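Local coordinates for hemerythrin-like domain-containing protein (PDB 2QKP) that is of unknown function but carries a PAS domain in this C-terminal piece, a fold that often senses signals or binds small ligands, at residues M53-T58 with E125-I130. Numbering follows the deposited sequence.
Sequences MVFKRT and EYVQDI
Arg57 and Glu125 meet through a salt bridge, NH2 to OE1 at 3.3 Å. The two side chains cross at about a right angle, with the guanidinium and carboxylate planes 63° apart. Of the guanidinium nitrogens only NH2 reaches the carboxylate, with OE1 coming in obliquely and OE2 in the guanidinium plane at its edge. Glu125 reaches out from its strand fully extended, with CG anti to the backbone N (chi1 179°). A water completes the link: it accepts from Arg57 NH2 at 3.2 Å and donates to Glu125 OE2 at 2.7 Å. The carboxylate is thus tied to NH2 both directly and through the water.

Phe55 packs beside this pair. Its CB lies over one face of the guanidinium, offset toward the rim. Its ring atoms CD2 and CE2 are each 3.6 Å from Glu125 OE2, which comes in obliquely. CD2 also touches Val127 CG2 at 3.7 Å, in a crossing near a right angle. Val54 covers the centre of one ring face with CG1, and its CG2 meets Val127 CG1 at 4.1 Å. This apolar patch adjoins the ion pair.

The contact lays the loop between strand 41-44 and helix 72-86 against strand 120-129, the central strand of the five-stranded antiparallel PAS sheet. Strands 31-36 and 104-114 flank that strand. Glu31 of strand 31-36 accepts a hydrogen bond from Val54 N, and Arg57 also packs on Phe41 and Tyr44 of strand 41-44.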
ATOM      1  N   MET A  53      -3.532  14.013   9.435  1.00 32.21           N
ATOM      2  CA  MET A  53      -3.504  12.574   9.690  1.00 29.30           C
ATOM      3  C   MET A  53      -4.631  12.124  10.620  1.00 29.60           C
ATOM      4  O   MET A  53      -5.020  12.836  11.570  1.00 29.87           O
ATOM      5  CB  MET A  53      -2.156  12.191  10.292  1.00 29.11           C
ATOM      6  CG  MET A  53      -0.958  12.270   9.323  1.00 28.37           C
ATOM      7  SD  MET A  53       0.621  12.069  10.206  1.00 24.34           S
ATOM      8  CE  MET A  53       0.650  10.250  10.272  1.00 28.75           C
ATOM      9  N   VAL A  54      -5.168  10.939  10.354  1.00 28.44           N
ATOM     10  CA  VAL A  54      -6.199  10.349  11.210  1.00 27.80           C
ATOM     11  C   VAL A  54      -5.570  10.080  12.580  1.00 27.97           C
ATOM     12  O   VAL A  54      -6.101  10.498  13.621  1.00 27.40           O
ATOM     13  CB  VAL A  54      -6.765   9.023  10.602  1.00 27.81           C
ATOM     14  CG1 VAL A  54      -7.795   8.387  11.516  1.00 27.42           C
ATOM     15  CG2 VAL A  54      -7.346   9.267   9.190  1.00 29.03           C
ATOM     16  N   PHE A  55      -4.416   9.411  12.559  1.00 27.81           N
ATOM     17  CA  PHE A  55      -3.671   9.067  13.766  1.00 28.32           C
ATOM     18  C   PHE A  55      -2.346   9.784  13.668  1.00 28.37           C
ATOM     19  O   PHE A  55      -1.437   9.339  12.968  1.00 28.76           O
ATOM     20  CB  PHE A  55      -3.429   7.553  13.886  1.00 28.00           C
ATOM     21  CG  PHE A  55      -4.687   6.745  14.085  1.00 27.89           C
ATOM     22  CD1 PHE A  55      -5.701   7.192  14.928  1.00 28.82           C
ATOM     23  CD2 PHE A  55      -4.835   5.515  13.456  1.00 28.12           C
ATOM     24  CE1 PHE A  55      -6.867   6.435  15.117  1.00 29.99           C
ATOM     25  CE2 PHE A  55      -5.985   4.749  13.649  1.00 29.69           C
ATOM     26  CZ  PHE A  55      -7.004   5.211  14.473  1.00 28.22           C
ATOM     27  N   LYS A  56      -2.253  10.907  14.365  1.00 28.87           N
ATOM     28  CA  LYS A  56      -1.074  11.741  14.279  1.00 29.55           C
ATOM     29  C   LYS A  56       0.169  10.960  14.676  1.00 29.13           C
ATOM     30  O   LYS A  56       0.176  10.273  15.698  1.00 28.01           O
ATOM     31  CB  LYS A  56      -1.216  12.950  15.182  1.00 30.77           C
ATOM     32  CG  LYS A  56      -1.116  14.241  14.437  1.00 34.16           C
ATOM     33  CD  LYS A  56      -2.508  14.669  14.049  1.00 39.83           C
ATOM     34  CE  LYS A  56      -2.527  15.314  12.683  1.00 41.96           C
ATOM     35  NZ  LYS A  56      -3.896  15.269  12.116  1.00 44.31           N
ATOM     36  N   ARG A  57       1.196  11.050  13.838  1.00 28.23           N
ATOM     37  CA  ARG A  57       2.516  10.546  14.183  1.00 28.83           C
ATOM     38  C   ARG A  57       3.462  11.717  13.988  1.00 29.32           C
ATOM     39  O   ARG A  57       3.204  12.593  13.156  1.00 29.73           O
ATOM     40  CB  ARG A  57       2.939   9.389  13.267  1.00 28.78           C
ATOM     41  CG  ARG A  57       1.894   8.294  13.066  1.00 28.57           C
ATOM     42  CD  ARG A  57       1.683   7.457  14.307  1.00 30.41           C
ATOM     43  NE  ARG A  57       0.687   6.413  14.050  1.00 33.19           N
ATOM     44  CZ  ARG A  57      -0.166   5.920  14.948  1.00 34.05           C
ATOM     45  NH1 ARG A  57      -0.185   6.363  16.199  1.00 32.99           N
ATOM     46  NH2 ARG A  57      -1.011   4.966  14.583  1.00 33.42           N
ATOM     47  N   THR A  58       4.553  11.732  14.739  1.00 30.29           N
ATOM     48  CA  THR A  58       5.557  12.784  14.589  1.00 30.93           C
ATOM     49  C   THR A  58       6.963  12.166  14.504  1.00 30.86           C
ATOM     50  O   THR A  58       7.188  11.072  15.014  1.00 29.94           O
ATOM     51  CB  THR A  58       5.476  13.815  15.739  1.00 31.02           C
ATOM     52  OG1 THR A  58       5.798  13.178  16.977  1.00 33.09           O
ATOM     53  CG2 THR A  58       4.069  14.408  15.829  1.00 31.92           C
ATOM     54  N   GLU A 125       0.436  -1.367  10.313  1.00 14.12           N
ATOM     55  CA  GLU A 125      -0.864  -0.711  10.480  1.00 16.13           C
ATOM     56  C   GLU A 125      -1.138   0.159   9.259  1.00 16.09           C
ATOM     57  O   GLU A 125      -0.255   0.909   8.821  1.00 15.27           O
ATOM     58  CB  GLU A 125      -0.886   0.142  11.756  1.00 16.34           C
ATOM     59  CG  GLU A 125      -2.226   0.876  11.980  1.00 19.23           C
ATOM     60  CD  GLU A 125      -2.275   1.698  13.263  1.00 21.90           C
ATOM     61  OE1 GLU A 125      -1.270   1.729  14.014  1.00 27.83           O
ATOM     62  OE2 GLU A 125      -3.338   2.296  13.515  1.00 28.62           O
ATOM     63  N   TYR A 126      -2.327   0.028   8.681  1.00 16.02           N
ATOM     64  CA  TYR A 126      -2.704   0.901   7.582  1.00 15.06           C
ATOM     65  C   TYR A 126      -4.138   1.385   7.746  1.00 16.25           C
ATOM     66  O   TYR A 126      -5.062   0.619   8.159  1.00 14.91           O
ATOM     67  CB  TYR A 126      -2.444   0.247   6.211  1.00 16.15           C
ATOM     68  CG  TYR A 126      -2.983  -1.158   5.992  1.00 14.24           C
ATOM     69  CD1 TYR A 126      -4.220  -1.353   5.368  1.00 16.03           C
ATOM     70  CD2 TYR A 126      -2.248  -2.287   6.373  1.00 15.08           C
ATOM     71  CE1 TYR A 126      -4.700  -2.626   5.127  1.00 17.65           C
ATOM     72  CE2 TYR A 126      -2.717  -3.571   6.141  1.00 16.49           C
ATOM     73  CZ  TYR A 126      -3.952  -3.721   5.505  1.00 18.19           C
ATOM     74  OH  TYR A 126      -4.456  -4.978   5.283  1.00 18.04           O
ATOM     75  N   VAL A 127      -4.301   2.675   7.480  1.00 15.97           N
ATOM     76  CA  VAL A 127      -5.554   3.362   7.725  1.00 15.89           C
ATOM     77  C   VAL A 127      -6.061   3.909   6.387  1.00 15.38           C
ATOM     78  O   VAL A 127      -5.310   4.556   5.648  1.00 15.10           O
ATOM     79  CB  VAL A 127      -5.353   4.537   8.715  1.00 16.78           C
ATOM     80  CG1 VAL A 127      -6.635   5.230   8.945  1.00 18.34           C
ATOM     81  CG2 VAL A 127      -4.726   4.071  10.054  1.00 17.31           C
ATOM     82  N   GLN A 128      -7.344   3.677   6.107  1.00 15.36           N
ATOM     83  CA  GLN A 128      -7.924   4.140   4.845  1.00 16.17           C
ATOM     84  C   GLN A 128      -9.231   4.882   5.081  1.00 16.58           C
ATOM     85  O   GLN A 128     -10.001   4.545   5.975  1.00 17.03           O
ATOM     86  CB  GLN A 128      -8.194   2.955   3.939  1.00 14.47           C
ATOM     87  CG  GLN A 128      -8.528   3.339   2.448  1.00 15.56           C
ATOM     88  CD  GLN A 128      -8.616   2.102   1.569  1.00 15.87           C
ATOM     89  OE1 GLN A 128      -8.596   0.966   2.067  1.00 17.34           O
ATOM     90  NE2 GLN A 128      -8.724   2.310   0.268  1.00 18.50           N
ATOM     91  N   ASP A 129      -9.490   5.888   4.252  1.00 17.82           N
ATOM     92  CA  ASP A 129     -10.811   6.496   4.268  1.00 18.60           C
ATOM     93  C   ASP A 129     -11.680   5.715   3.266  1.00 18.47           C
ATOM     94  O   ASP A 129     -11.375   5.616   2.061  1.00 18.43           O
ATOM     95  CB  ASP A 129     -10.727   7.986   3.925  1.00 19.35           C
ATOM     96  CG  ASP A 129     -12.097   8.617   3.723  1.00 21.78           C
ATOM     97  OD1 ASP A 129     -13.080   8.188   4.382  1.00 24.05           O
ATOM     98  OD2 ASP A 129     -12.174   9.540   2.866  1.00 24.51           O
ATOM     99  N   ILE A 130     -12.765   5.146   3.776  1.00 17.81           N
ATOM    100  CA  ILE A 130     -13.632   4.343   2.922  1.00 18.63           C
ATOM    101  C   ILE A 130     -14.960   5.034   2.592  1.00 20.14           C
ATOM    102  O   ILE A 130     -15.782   4.488   1.834  1.00 20.87           O
ATOM    103  CB  ILE A 130     -13.863   2.922   3.473  1.00 17.58           C
ATOM    104  CG1 ILE A 130     -14.486   2.958   4.873  1.00 14.58           C
ATOM    105  CG2 ILE A 130     -12.546   2.178   3.557  1.00 16.75           C
ATOM    106  CD1 ILE A 130     -15.066   1.641   5.337  1.00 16.73           C
TER
HETATM  107  O   HOH W   1      -3.124   3.039  16.092  1.00 45.24           O